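Local coordinates for hydrazine synthase alpha subunit (Candidatus Kuenenia stuttgartiensis, PDB 5C2V) that catalyses the second half-reaction of hydrazine synthesis, the condensation of hydroxylamine, formed in the gamma subunit, with ammonia to give hydrazine, at the interface of chains A and B and the interface of chains C and B. Numbering follows the deposited sequence. Chains: chain A, Hydrazine synthase alpha subunit; chain B, Hydrazine synthase gamma subunit; chain C, Hydrazine synthase beta subunit.

Contact 1: the interface of chains A and B. Residues chain A 134-137, 162, 200, 393-396; chain B 20-24, 137.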
loop_
_atom_site.group_PDB
_atom_site.type_symbol
_atom_site.label_atom_id
_atom_site.label_comp_id
_atom_site.label_asym_id
_atom_site.label_seq_id
_atom_site.Cartn_x
_atom_site.Cartn_y
_atom_site.Cartn_z
ATOM N N GLY A 134 3.280 -19.801 40.425
ATOM C CA GLY A 134 3.578 -20.443 41.687
ATOM C C GLY A 134 2.328 -21.000 42.343
ATOM O O GLY A 134 2.413 -21.599 43.415
ATOM N N SER A 135 1.161 -20.736 41.760
ATOM C CA SER A 135 -0.045 -21.416 42.217
ATOM C C SER A 135 -0.695 -22.277 41.138
ATOM O O SER A 135 -1.481 -21.776 40.346
ATOM C CB SER A 135 -1.054 -20.367 42.679
ATOM O OG SER A 135 -0.381 -19.254 43.246
ATOM N N ILE A 136 -0.405 -23.572 41.122
ATOM C CA ILE A 136 -1.170 -24.505 40.299
ATOM C C ILE A 136 -2.319 -25.157 41.070
ATOM O O ILE A 136 -3.435 -25.286 40.567
ATOM C CB ILE A 136 -0.249 -25.558 39.681
ATOM C CG1 ILE A 136 0.771 -24.852 38.786
ATOM C CG2 ILE A 136 -1.043 -26.566 38.872
ATOM C CD1 ILE A 136 0.154 -23.851 37.826
ATOM N N GLU A 137 -2.023 -25.563 42.300
ATOM C CA GLU A 137 -2.992 -26.238 43.155
ATOM C C GLU A 137 -3.435 -25.321 44.287
ATOM O O GLU A 137 -2.651 -24.515 44.785
ATOM C CB GLU A 137 -2.405 -27.533 43.726
ATOM C CG GLU A 137 -2.175 -28.629 42.696
ATOM C CD GLU A 137 -1.638 -29.909 43.312
ATOM O OE1 GLU A 137 -1.940 -30.998 42.780
ATOM O OE2 GLU A 137 -0.911 -29.828 44.325
ATOM N N LYS A 162 -2.015 -19.329 47.875
ATOM C CA LYS A 162 -1.646 -19.234 46.479
ATOM C C LYS A 162 -2.858 -18.817 45.650
ATOM O O LYS A 162 -3.695 -19.642 45.282
ATOM C CB LYS A 162 -1.101 -20.584 46.006
ATOM C CG LYS A 162 0.201 -21.011 46.667
ATOM C CD LYS A 162 0.596 -22.428 46.264
ATOM C CE LYS A 162 -0.341 -23.462 46.872
ATOM N NZ LYS A 162 0.077 -24.858 46.563
ATOM N N ARG A 200 7.485 -15.729 47.248
ATOM C CA ARG A 200 7.486 -17.186 47.204
ATOM C C ARG A 200 8.281 -17.698 46.004
ATOM O O ARG A 200 9.036 -18.666 46.115
ATOM C CB ARG A 200 6.051 -17.721 47.162
ATOM C CG ARG A 200 5.917 -19.103 46.539
ATOM C CD ARG A 200 4.513 -19.663 46.714
ATOM N NE ARG A 200 4.272 -20.817 45.851
ATOM C CZ ARG A 200 4.671 -22.056 46.124
ATOM N NH1 ARG A 200 5.341 -22.310 47.241
ATOM N NH2 ARG A 200 4.403 -23.040 45.278
ATOM N N LYS A 393 -5.195 -24.120 34.306
ATOM C CA LYS A 393 -4.093 -23.178 34.472
ATOM C C LYS A 393 -2.947 -23.467 33.510
ATOM O O LYS A 393 -2.394 -24.567 33.510
ATOM C CB LYS A 393 -3.571 -23.209 35.910
ATOM C CG LYS A 393 -4.620 -22.929 36.974
ATOM C CD LYS A 393 -3.993 -22.928 38.361
ATOM C CE LYS A 393 -5.021 -22.639 39.444
ATOM N NZ LYS A 393 -5.996 -23.755 39.598
ATOM N N PRO A 394 -2.585 -22.476 32.682
ATOM C CA PRO A 394 -1.398 -22.611 31.833
ATOM C C PRO A 394 -0.127 -22.594 32.677
ATOM O O PRO A 394 -0.140 -22.045 33.780
ATOM C CB PRO A 394 -1.475 -21.385 30.920
ATOM C CG PRO A 394 -2.264 -20.388 31.699
ATOM C CD PRO A 394 -3.267 -21.187 32.480
ATOM N N ARG A 395 0.946 -23.191 32.170
ATOM C CA ARG A 395 2.196 -23.278 32.917
ATOM C C ARG A 395 2.776 -21.895 33.198
ATOM O O ARG A 395 2.727 -21.008 32.348
ATOM C CB ARG A 395 3.209 -24.134 32.155
ATOM C CG ARG A 395 3.555 -23.616 30.771
ATOM C CD ARG A 395 4.199 -24.700 29.923
ATOM N NE ARG A 395 3.267 -25.790 29.646
ATOM C CZ ARG A 395 3.557 -26.851 28.903
ATOM N NH1 ARG A 395 4.759 -26.972 28.358
ATOM N NH2 ARG A 395 2.646 -27.793 28.705
ATOM N N TRP A 396 3.317 -21.708 34.398
ATOM C CA TRP A 396 3.923 -20.430 34.749
ATOM C C TRP A 396 5.433 -20.478 34.548
ATOM O O TRP A 396 6.098 -21.435 34.947
ATOM C CB TRP A 396 3.577 -20.034 36.187
ATOM C CG TRP A 396 4.151 -20.919 37.250
ATOM C CD1 TRP A 396 3.625 -22.089 37.716
ATOM C CD2 TRP A 396 5.349 -20.692 38.001
ATOM N NE1 TRP A 396 4.428 -22.610 38.701
ATOM C CE2 TRP A 396 5.494 -21.770 38.896
ATOM C CE3 TRP A 396 6.318 -19.683 37.999
ATOM C CZ2 TRP A 396 6.567 -21.870 39.779
ATOM C CZ3 TRP A 396 7.383 -19.783 38.876
ATOM C CH2 TRP A 396 7.498 -20.869 39.755
ATOM N N ARG B 20 0.752 -33.600 37.207
ATOM C CA ARG B 20 1.378 -32.285 37.255
ATOM C C ARG B 20 1.644 -31.835 38.687
ATOM O O ARG B 20 2.760 -31.442 39.027
ATOM C CB ARG B 20 0.495 -31.255 36.549
ATOM C CG ARG B 20 1.098 -29.866 36.467
ATOM C CD ARG B 20 0.082 -28.871 35.941
ATOM N NE ARG B 20 0.683 -27.575 35.646
ATOM C CZ ARG B 20 -0.002 -26.516 35.227
ATOM N NH1 ARG B 20 -1.314 -26.598 35.058
ATOM N NH2 ARG B 20 0.624 -25.375 34.978
ATOM N N GLU B 21 0.601 -31.904 39.512
ATOM C CA GLU B 21 0.646 -31.456 40.901
ATOM C C GLU B 21 1.117 -30.006 41.018
ATOM O O GLU B 21 0.698 -29.148 40.241
ATOM C CB GLU B 21 1.541 -32.379 41.733
ATOM C CG GLU B 21 1.121 -33.841 41.683
ATOM C CD GLU B 21 1.739 -34.668 42.794
ATOM O OE1 GLU B 21 2.567 -35.552 42.490
ATOM O OE2 GLU B 21 1.390 -34.436 43.971
ATOM N N GLU B 22 1.986 -29.737 41.988
ATOM C CA GLU B 22 2.462 -28.378 42.228
ATOM C C GLU B 22 3.953 -28.235 41.934
ATOM O O GLU B 22 4.783 -28.851 42.601
ATOM C CB GLU B 22 2.174 -27.958 43.672
ATOM C CG GLU B 22 2.645 -26.553 44.021
ATOM C CD GLU B 22 1.878 -25.476 43.279
ATOM O OE1 GLU B 22 2.492 -24.764 42.455
ATOM O OE2 GLU B 22 0.659 -25.336 43.521
ATOM N N PRO B 23 4.292 -27.421 40.923
ATOM C CA PRO B 23 5.673 -27.132 40.521
ATOM C C PRO B 23 6.489 -26.493 41.638
ATOM O O PRO B 23 5.978 -25.655 42.379
ATOM C CB PRO B 23 5.502 -26.155 39.353
ATOM C CG PRO B 23 4.140 -26.420 38.831
ATOM C CD PRO B 23 3.316 -26.782 40.027
ATOM N N LEU B 24 7.751 -26.892 41.746
ATOM C CA LEU B 24 8.658 -26.329 42.734
ATOM C C LEU B 24 9.090 -24.917 42.358
ATOM O O LEU B 24 9.186 -24.583 41.180
ATOM C CB LEU B 24 9.896 -27.216 42.887
ATOM C CG LEU B 24 9.723 -28.572 43.568
ATOM C CD1 LEU B 24 10.920 -29.463 43.279
ATOM C CD2 LEU B 24 9.548 -28.379 45.064
ATOM N N GLU B 137 7.962 -24.873 32.596
ATOM C CA GLU B 137 7.463 -24.991 33.963
ATOM C C GLU B 137 8.336 -25.914 34.810
ATOM O O GLU B 137 8.803 -26.951 34.336
ATOM C CB GLU B 137 6.020 -25.499 33.960
ATOM C CG GLU B 137 5.330 -25.417 35.311
ATOM C CD GLU B 137 3.863 -25.790 35.237
ATOM O OE1 GLU B 137 3.550 -26.885 34.722
ATOM O OE2 GLU B 137 3.021 -24.984 35.685
HETATM O O HOH W 1 1.093 -31.864 45.147
HETATM O O HOH W 2 6.123 -25.120 44.974
#
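The carboxylate oxygen OE2 of B:Glu22 accepts three hydrogen bonds from chain A: the backbone N-H groups of A:Ile136 and A:Glu137 and the side-chain nitrogen NZ of A:Lys162. This is an alpha-gamma interface of hydrazine synthase, where the 20-24 loop and B:Glu137 of the diheme gamma subunit meet loops and helix 196-201 of the alpha subunit, which carries a six-bladed beta-propeller. The A:Glu137 N bond to B:Glu22 OE2 is nearly straight (3.0 Å, 171° at H) but arrives above the carboxylate plane, whereas A:Ile136 N uses the syn lone pair. A:Lys162 meets the acid tip to tip, its NZ 3.1 Å from B:Glu22 OE2 and steeply above the plane, a salt bridge that should help keep the glutamate ionised. CG of B:Glu22 is anti to its backbone N (chi1 180°), and a bend at chi2 turns the carboxylate into this nest. A:Arg200 NH2 stands 3.8 Å from B:Glu22 OE1, a longer salt bridge, while NE and NH2 grip A:Gly134 O side-on.

At the other end, B:Arg20 stretches from CG to NE and gives NH1 to the carbonyl A:Lys393 O at 2.8 Å, in the carbonyl plane. NE and NH2 clasp B:Glu137 side-on, one to each oxygen, through syn lone pairs, which fixes the guanidinium's rotation. A:Ile136 crosses it at about a right angle, laying CG2 over one face, while its CG1 packs 3.4 Å from B:Pro23 CD. Water bridges A:Glu137 OE2 to B:Glu21 OE2.

Contact 2: the interface of chains C and B. Residues chain C 161, 163-164, 168, 190-191, 193, 209, 226; chain B 65, 68-69, 73-74, 76.
C:Gly164 takes a positive phi (70°) in a loop, and C:Gly164 N lies 2.8 Å from B:Thr74 O, the bond almost straight and from above the carbonyl plane. The patch joins the beta subunit, a YNCE-like beta-propeller, to the 3-10 helix 63-65 and the loop after it in the heme-bearing gamma subunit. C:Arg168, extended from CG to NE, brings NH2 across B:Thr74 at about a right angle and adds a weak bond to the same oxygen.

C:Arg193 is bent at chi2 and chi3, its guanidinium held by NH2 to C:Asp161 OD2 (2.9 Å), in the guanidinium plane and on the acid's syn lone pair. It reaches B:Glu69 tip to tip in a salt bridge, the planes 63° apart, but no N-H of NH1 is aimed at OE2; water 3 bridges C:Arg193 NH1 (2.9 Å) and B:Glu69 OE2 (3.2 Å) from the side. B:Tyr68 turns its ring's CE1 edge to the guanidinium, the planes nearly perpendicular (85°).

C:Asn191 gives ND2 to C:Gln209 OE1 at 2.9 Å, in the amide plane, and adds a weak bond to the carbonyl B:Ser65 O. C:Phe226 meets B:Leu76 tip to tip, CZ to CD1 at 3.7 Å, and B:Ser65 CB sits over the rim of the phenyl face.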
loop_
_atom_site.group_PDB
_atom_site.type_symbol
_atom_site.label_atom_id
_atom_site.label_comp_id
_atom_site.label_asym_id
_atom_site.label_seq_id
_atom_site.Cartn_x
_atom_site.Cartn_y
_atom_site.Cartn_z
ATOM N N ASP C 161 25.169 -42.096 13.247
ATOM C CA ASP C 161 24.884 -41.155 14.309
ATOM C C ASP C 161 26.124 -41.160 15.180
ATOM O O ASP C 161 26.393 -42.121 15.901
ATOM C CB ASP C 161 23.628 -41.563 15.085
ATOM C CG ASP C 161 23.174 -40.503 16.066
ATOM O OD1 ASP C 161 23.500 -39.316 15.856
ATOM O OD2 ASP C 161 22.480 -40.855 17.042
ATOM N N VAL C 163 28.589 -39.645 17.987
ATOM C CA VAL C 163 28.664 -38.850 19.201
ATOM C C VAL C 163 29.758 -37.794 19.083
ATOM O O VAL C 163 30.799 -38.026 18.466
ATOM C CB VAL C 163 28.915 -39.736 20.437
ATOM C CG1 VAL C 163 27.760 -40.707 20.624
ATOM C CG2 VAL C 163 30.226 -40.495 20.298
ATOM N N GLY C 164 29.496 -36.622 19.650
ATOM C CA GLY C 164 30.444 -35.524 19.614
ATOM C C GLY C 164 30.620 -34.922 18.234
ATOM O O GLY C 164 31.638 -34.291 17.953
ATOM N N ARG C 168 26.847 -35.039 10.905
ATOM C CA ARG C 168 26.631 -36.474 10.947
ATOM C C ARG C 168 26.185 -36.920 9.566
ATOM O O ARG C 168 25.407 -36.232 8.904
ATOM C CB ARG C 168 25.602 -36.834 12.020
ATOM C CG ARG C 168 26.045 -36.451 13.429
ATOM C CD ARG C 168 25.031 -36.872 14.482
ATOM N NE ARG C 168 25.249 -36.190 15.756
ATOM C CZ ARG C 168 25.282 -36.796 16.939
ATOM N NH1 ARG C 168 25.113 -38.108 17.020
ATOM N NH2 ARG C 168 25.485 -36.089 18.042
ATOM N N SER C 190 21.927 -33.956 14.493
ATOM C CA SER C 190 22.203 -34.828 15.626
ATOM C C SER C 190 21.060 -35.823 15.787
ATOM O O SER C 190 19.963 -35.592 15.277
ATOM C CB SER C 190 22.396 -34.016 16.910
ATOM O OG SER C 190 21.177 -33.431 17.336
ATOM N N ASN C 191 21.322 -36.921 16.492
ATOM C CA ASN C 191 20.289 -37.912 16.786
ATOM C C ASN C 191 19.585 -38.488 15.559
ATOM O O ASN C 191 18.362 -38.397 15.458
ATOM C CB ASN C 191 19.233 -37.318 17.724
ATOM C CG ASN C 191 19.828 -36.762 18.999
ATOM O OD1 ASN C 191 20.805 -37.293 19.524
ATOM N ND2 ASN C 191 19.236 -35.687 19.510
ATOM N N ARG C 193 17.719 -41.034 13.894
ATOM C CA ARG C 193 17.048 -42.244 14.361
ATOM C C ARG C 193 16.577 -43.261 13.314
ATOM O O ARG C 193 16.256 -44.396 13.667
ATOM C CB ARG C 193 15.849 -41.830 15.214
ATOM C CG ARG C 193 16.224 -41.085 16.484
ATOM C CD ARG C 193 16.956 -42.005 17.448
ATOM N NE ARG C 193 18.348 -41.607 17.611
ATOM C CZ ARG C 193 18.822 -40.977 18.676
ATOM N NH1 ARG C 193 18.019 -40.678 19.690
ATOM N NH2 ARG C 193 20.102 -40.641 18.720
ATOM N N GLN C 209 17.568 -34.144 14.348
ATOM C CA GLN C 209 17.417 -32.839 14.977
ATOM C C GLN C 209 18.525 -31.889 14.547
ATOM O O GLN C 209 19.632 -32.314 14.216
ATOM C CB GLN C 209 17.413 -32.967 16.502
ATOM C CG GLN C 209 16.106 -33.464 17.090
ATOM C CD GLN C 209 16.095 -33.405 18.604
ATOM O OE1 GLN C 209 17.052 -33.814 19.260
ATOM N NE2 GLN C 209 15.009 -32.886 19.167
ATOM N N PHE C 226 16.979 -26.357 19.863
ATOM C CA PHE C 226 16.747 -27.461 18.941
ATOM C C PHE C 226 15.595 -27.192 17.980
ATOM O O PHE C 226 14.564 -26.639 18.366
ATOM C CB PHE C 226 16.460 -28.751 19.710
ATOM C CG PHE C 226 17.690 -29.502 20.121
ATOM C CD1 PHE C 226 18.430 -30.208 19.188
ATOM C CD2 PHE C 226 18.097 -29.512 21.443
ATOM C CE1 PHE C 226 19.559 -30.905 19.565
ATOM C CE2 PHE C 226 19.227 -30.208 21.826
ATOM C CZ PHE C 226 19.957 -30.906 20.886
ATOM N N SER B 65 17.571 -35.451 24.315
ATOM C CA SER B 65 18.110 -34.817 23.120
ATOM C C SER B 65 19.597 -34.517 23.314
ATOM O O SER B 65 20.352 -34.403 22.347
ATOM C CB SER B 65 17.335 -33.542 22.792
ATOM O OG SER B 65 15.976 -33.837 22.518
ATOM N N TYR B 68 21.215 -38.189 25.420
ATOM C CA TYR B 68 20.694 -39.226 24.543
ATOM C C TYR B 68 19.650 -40.129 25.260
ATOM O O TYR B 68 19.189 -39.754 26.331
ATOM C CB TYR B 68 21.917 -39.990 24.001
ATOM C CG TYR B 68 21.610 -41.150 23.135
ATOM C CD1 TYR B 68 21.169 -40.971 21.806
ATOM C CD2 TYR B 68 21.743 -42.429 23.627
ATOM C CE1 TYR B 68 20.879 -42.061 21.026
ATOM C CE2 TYR B 68 21.445 -43.490 22.862
ATOM C CZ TYR B 68 21.029 -43.343 21.583
ATOM O OH TYR B 68 20.739 -44.429 20.788
ATOM N N GLU B 69 19.278 -41.298 24.731
ATOM C CA GLU B 69 18.220 -42.080 25.399
ATOM C C GLU B 69 18.628 -43.424 26.026
ATOM O O GLU B 69 17.821 -44.061 26.705
ATOM C CB GLU B 69 17.039 -42.305 24.448
ATOM C CG GLU B 69 17.200 -43.429 23.463
ATOM C CD GLU B 69 17.613 -42.939 22.104
ATOM O OE1 GLU B 69 17.676 -43.766 21.173
ATOM O OE2 GLU B 69 17.862 -41.723 21.964
ATOM N N THR B 73 25.275 -39.897 26.419
ATOM C CA THR B 73 25.506 -38.526 25.955
ATOM C C THR B 73 25.509 -38.479 24.428
ATOM O O THR B 73 25.749 -39.494 23.773
ATOM C CB THR B 73 26.849 -37.949 26.469
ATOM O OG1 THR B 73 26.986 -36.589 26.039
ATOM C CG2 THR B 73 28.024 -38.769 25.957
ATOM N N THR B 74 25.245 -37.303 23.864
ATOM C CA THR B 74 25.357 -37.106 22.420
ATOM C C THR B 74 26.688 -36.482 22.008
ATOM O O THR B 74 27.011 -36.418 20.821
ATOM C CB THR B 74 24.212 -36.231 21.883
ATOM O OG1 THR B 74 24.154 -35.006 22.624
ATOM C CG2 THR B 74 22.883 -36.960 22.009
ATOM N N LEU B 76 27.294 -33.402 22.337
ATOM C CA LEU B 76 26.998 -32.027 21.945
ATOM C C LEU B 76 27.550 -31.026 22.957
ATOM O O LEU B 76 27.387 -31.196 24.164
ATOM C CB LEU B 76 25.490 -31.827 21.781
ATOM C CG LEU B 76 24.840 -32.479 20.559
ATOM C CD1 LEU B 76 23.327 -32.339 20.619
ATOM C CD2 LEU B 76 25.385 -31.872 19.276
HETATM O O HOH W 3 18.998 -38.751 21.668
#

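Contact 3: the interface of chains A and B. Residues chain A 410-411, 577, 580-584; chain B 81-82, 84-85, 252.
At this alpha-gamma interface of hydrazine synthase two indoles lie side by side and point the same way: the six-membered ring of A:Trp580 stacks on the five-membered ring of B:Trp85, with centroids 3.8 Å apart and planes 15° from parallel. The overlap is offset, so that B:Trp85 NE1 lies over the rim of A:Trp580, whose CZ3 in turn lies over the rim of its partner. A:Trp580 gets there with CG anti to its backbone N (chi1 -156°), whereas B:Trp85 has CG anti to its own carbonyl carbon (chi1 -54°). A:Leu577 crosses B:Trp85 at about a right angle, its CD1 against CB.

A:Trp581, also with CG anti to its backbone N, swings its ring away from this stack and offers a face to the gamma subunit's calcium-binding loop. B:Gly84 CA sits over the six-membered ring, 3.7 Å from its centroid, a CH-pi contact, while the carbonyl B:Gly81 O comes in at the ring's edge, in plane. The indole N-H is engaged within the alpha subunit: A:Trp581 NE1 donates to A:Asp583 O at 2.7 Å, which helps fix the ring's rotation.

B:Leu252 places CD1 by the carbonyl A:Tyr582 O at 3.3 Å and CD2 against A:Asp584 CA, its side chain crossing that of the aspartate obliquely. Between the backbones, water 4 links A:Leu577 O to B:Trp85 O, and water 5 lies 2.9 Å from B:Trp85 O and 3.1 Å from A:Trp581 O.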
loop_
_atom_site.group_PDB
_atom_site.type_symbol
_atom_site.label_atom_id
_atom_site.label_comp_id
_atom_site.label_asym_id
_atom_site.label_seq_id
_atom_site.Cartn_x
_atom_site.Cartn_y
_atom_site.Cartn_z
ATOM N N VAL A 410 21.758 -15.602 37.961
ATOM C CA VAL A 410 21.634 -16.901 37.311
ATOM C C VAL A 410 22.422 -17.978 38.047
ATOM O O VAL A 410 22.277 -19.167 37.763
ATOM C CB VAL A 410 22.113 -16.847 35.848
ATOM C CG1 VAL A 410 21.185 -15.977 35.017
ATOM C CG2 VAL A 410 23.544 -16.334 35.779
ATOM N N VAL A 411 23.258 -17.559 38.992
ATOM C CA VAL A 411 24.086 -18.497 39.739
ATOM C C VAL A 411 23.391 -18.975 41.013
ATOM O O VAL A 411 23.035 -20.147 41.131
ATOM C CB VAL A 411 25.448 -17.877 40.111
ATOM C CG1 VAL A 411 26.314 -18.900 40.832
ATOM C CG2 VAL A 411 26.155 -17.362 38.866
ATOM N N LEU A 577 29.782 -12.799 21.477
ATOM C CA LEU A 577 29.462 -13.780 22.511
ATOM C C LEU A 577 30.515 -13.805 23.615
ATOM O O LEU A 577 30.196 -13.994 24.790
ATOM C CB LEU A 577 29.322 -15.173 21.895
ATOM C CG LEU A 577 29.151 -16.332 22.879
ATOM C CD1 LEU A 577 27.894 -16.142 23.710
ATOM C CD2 LEU A 577 29.125 -17.669 22.154
ATOM N N TRP A 580 30.558 -10.740 26.204
ATOM C CA TRP A 580 29.342 -10.578 26.995
ATOM C C TRP A 580 29.576 -10.732 28.503
ATOM O O TRP A 580 29.594 -9.738 29.229
ATOM C CB TRP A 580 28.293 -11.585 26.525
ATOM C CG TRP A 580 26.881 -11.190 26.815
ATOM C CD1 TRP A 580 26.455 -10.054 27.441
ATOM C CD2 TRP A 580 25.701 -11.924 26.468
ATOM N NE1 TRP A 580 25.082 -10.043 27.516
ATOM C CE2 TRP A 580 24.597 -11.180 26.925
ATOM C CE3 TRP A 580 25.472 -13.142 25.821
ATOM C CZ2 TRP A 580 23.284 -11.614 26.755
ATOM C CZ3 TRP A 580 24.171 -13.571 25.655
ATOM C CH2 TRP A 580 23.093 -12.809 26.119
ATOM N N TRP A 581 29.743 -11.965 28.981
ATOM C CA TRP A 581 30.097 -12.178 30.383
ATOM C C TRP A 581 31.256 -13.172 30.517
ATOM O O TRP A 581 31.053 -14.382 30.421
ATOM C CB TRP A 581 28.849 -12.678 31.125
ATOM C CG TRP A 581 29.020 -13.100 32.554
ATOM C CD1 TRP A 581 29.945 -12.646 33.447
ATOM C CD2 TRP A 581 28.221 -14.062 33.256
ATOM N NE1 TRP A 581 29.774 -13.271 34.662
ATOM C CE2 TRP A 581 28.722 -14.145 34.569
ATOM C CE3 TRP A 581 27.130 -14.861 32.899
ATOM C CZ2 TRP A 581 28.172 -14.997 35.526
ATOM C CZ3 TRP A 581 26.588 -15.708 33.850
ATOM C CH2 TRP A 581 27.109 -15.768 35.147
ATOM N N TYR A 582 32.467 -12.664 30.751
ATOM C CA TYR A 582 33.625 -13.526 31.004
ATOM C C TYR A 582 34.176 -13.553 32.439
ATOM O O TYR A 582 35.108 -14.308 32.719
ATOM C CB TYR A 582 34.762 -13.168 30.038
ATOM C CG TYR A 582 34.999 -11.690 29.842
ATOM C CD1 TYR A 582 35.905 -11.000 30.635
ATOM C CD2 TYR A 582 34.331 -10.989 28.846
ATOM C CE1 TYR A 582 36.129 -9.649 30.450
ATOM C CE2 TYR A 582 34.547 -9.642 28.654
ATOM C CZ TYR A 582 35.446 -8.975 29.459
ATOM O OH TYR A 582 35.664 -7.631 29.269
ATOM N N ASP A 583 33.628 -12.746 33.343
ATOM C CA ASP A 583 34.250 -12.591 34.663
ATOM C C ASP A 583 33.375 -13.128 35.794
ATOM O O ASP A 583 32.159 -12.929 35.806
ATOM C CB ASP A 583 34.592 -11.119 34.919
ATOM C CG ASP A 583 35.635 -10.933 36.012
ATOM O OD1 ASP A 583 35.613 -11.685 37.009
ATOM O OD2 ASP A 583 36.484 -10.026 35.873
ATOM N N ASP A 584 34.014 -13.801 36.747
ATOM C CA ASP A 584 33.327 -14.432 37.870
ATOM C C ASP A 584 32.661 -13.409 38.787
ATOM O O ASP A 584 31.613 -13.675 39.377
ATOM C CB ASP A 584 34.312 -15.283 38.679
ATOM C CG ASP A 584 33.627 -16.368 39.488
ATOM O OD1 ASP A 584 32.381 -16.363 39.568
ATOM O OD2 ASP A 584 34.338 -17.229 40.049
ATOM N N GLY B 81 24.160 -20.538 30.562
ATOM C CA GLY B 81 24.201 -19.170 31.047
ATOM C C GLY B 81 24.501 -18.910 32.512
ATOM O O GLY B 81 24.524 -17.751 32.930
ATOM N N ASP B 82 24.699 -19.952 33.309
ATOM C CA ASP B 82 25.073 -19.743 34.704
ATOM C C ASP B 82 26.589 -19.721 34.938
ATOM O O ASP B 82 27.056 -19.273 35.988
ATOM C CB ASP B 82 24.436 -20.817 35.592
ATOM C CG ASP B 82 24.545 -22.211 34.994
ATOM O OD1 ASP B 82 25.462 -22.444 34.181
ATOM O OD2 ASP B 82 23.709 -23.071 35.345
ATOM N N GLY B 84 28.771 -18.249 32.679
ATOM C CA GLY B 84 29.354 -17.211 31.849
ATOM C C GLY B 84 29.302 -17.551 30.372
ATOM O O GLY B 84 29.386 -18.721 29.983
ATOM N N TRP B 85 29.171 -16.519 29.543
ATOM C CA TRP B 85 29.066 -16.700 28.102
ATOM C C TRP B 85 30.447 -16.835 27.474
ATOM O O TRP B 85 31.392 -16.160 27.882
ATOM C CB TRP B 85 28.307 -15.535 27.465
ATOM C CG TRP B 85 26.963 -15.273 28.077
ATOM C CD1 TRP B 85 26.584 -14.160 28.771
ATOM C CD2 TRP B 85 25.822 -16.139 28.054
ATOM N NE1 TRP B 85 25.277 -14.276 29.175
ATOM C CE2 TRP B 85 24.786 -15.483 28.749
ATOM C CE3 TRP B 85 25.573 -17.404 27.512
ATOM C CZ2 TRP B 85 23.524 -16.049 28.918
ATOM C CZ3 TRP B 85 24.319 -17.965 27.683
ATOM C CH2 TRP B 85 23.309 -17.284 28.374
ATOM N N LEU B 252 35.437 -19.406 33.681
ATOM C CA LEU B 252 35.361 -18.629 34.911
ATOM C C LEU B 252 36.208 -19.257 36.018
ATOM O O LEU B 252 36.483 -18.619 37.033
ATOM C CB LEU B 252 33.909 -18.486 35.371
ATOM C CG LEU B 252 33.209 -17.178 34.986
ATOM C CD1 LEU B 252 33.221 -16.962 33.480
ATOM C CD2 LEU B 252 31.788 -17.142 35.532
HETATM O O HOH W 4 30.941 -13.599 27.487
HETATM O O HOH W 5 32.988 -16.742 30.181
#

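Contacts 1 and 3 both join the alpha and gamma subunits, the centres of their C-alpha atoms about 29 Å apart, so the gamma subunit is held at well-separated places: by segment 20-24 with B:Glu137, and by segment 81-85 with B:Leu252. Contact 2 ties the gamma subunit to the beta subunit, on the same measure about 31 Å from contact 1 and 26 Å from contact 3. No residue is shared, but contacts 2 and 3 draw on chain B residues 65 to 85. The gamma subunit thus bridges both partners, which may help keep the active sites of the gamma and alpha subunits, and the tunnel between them, in register.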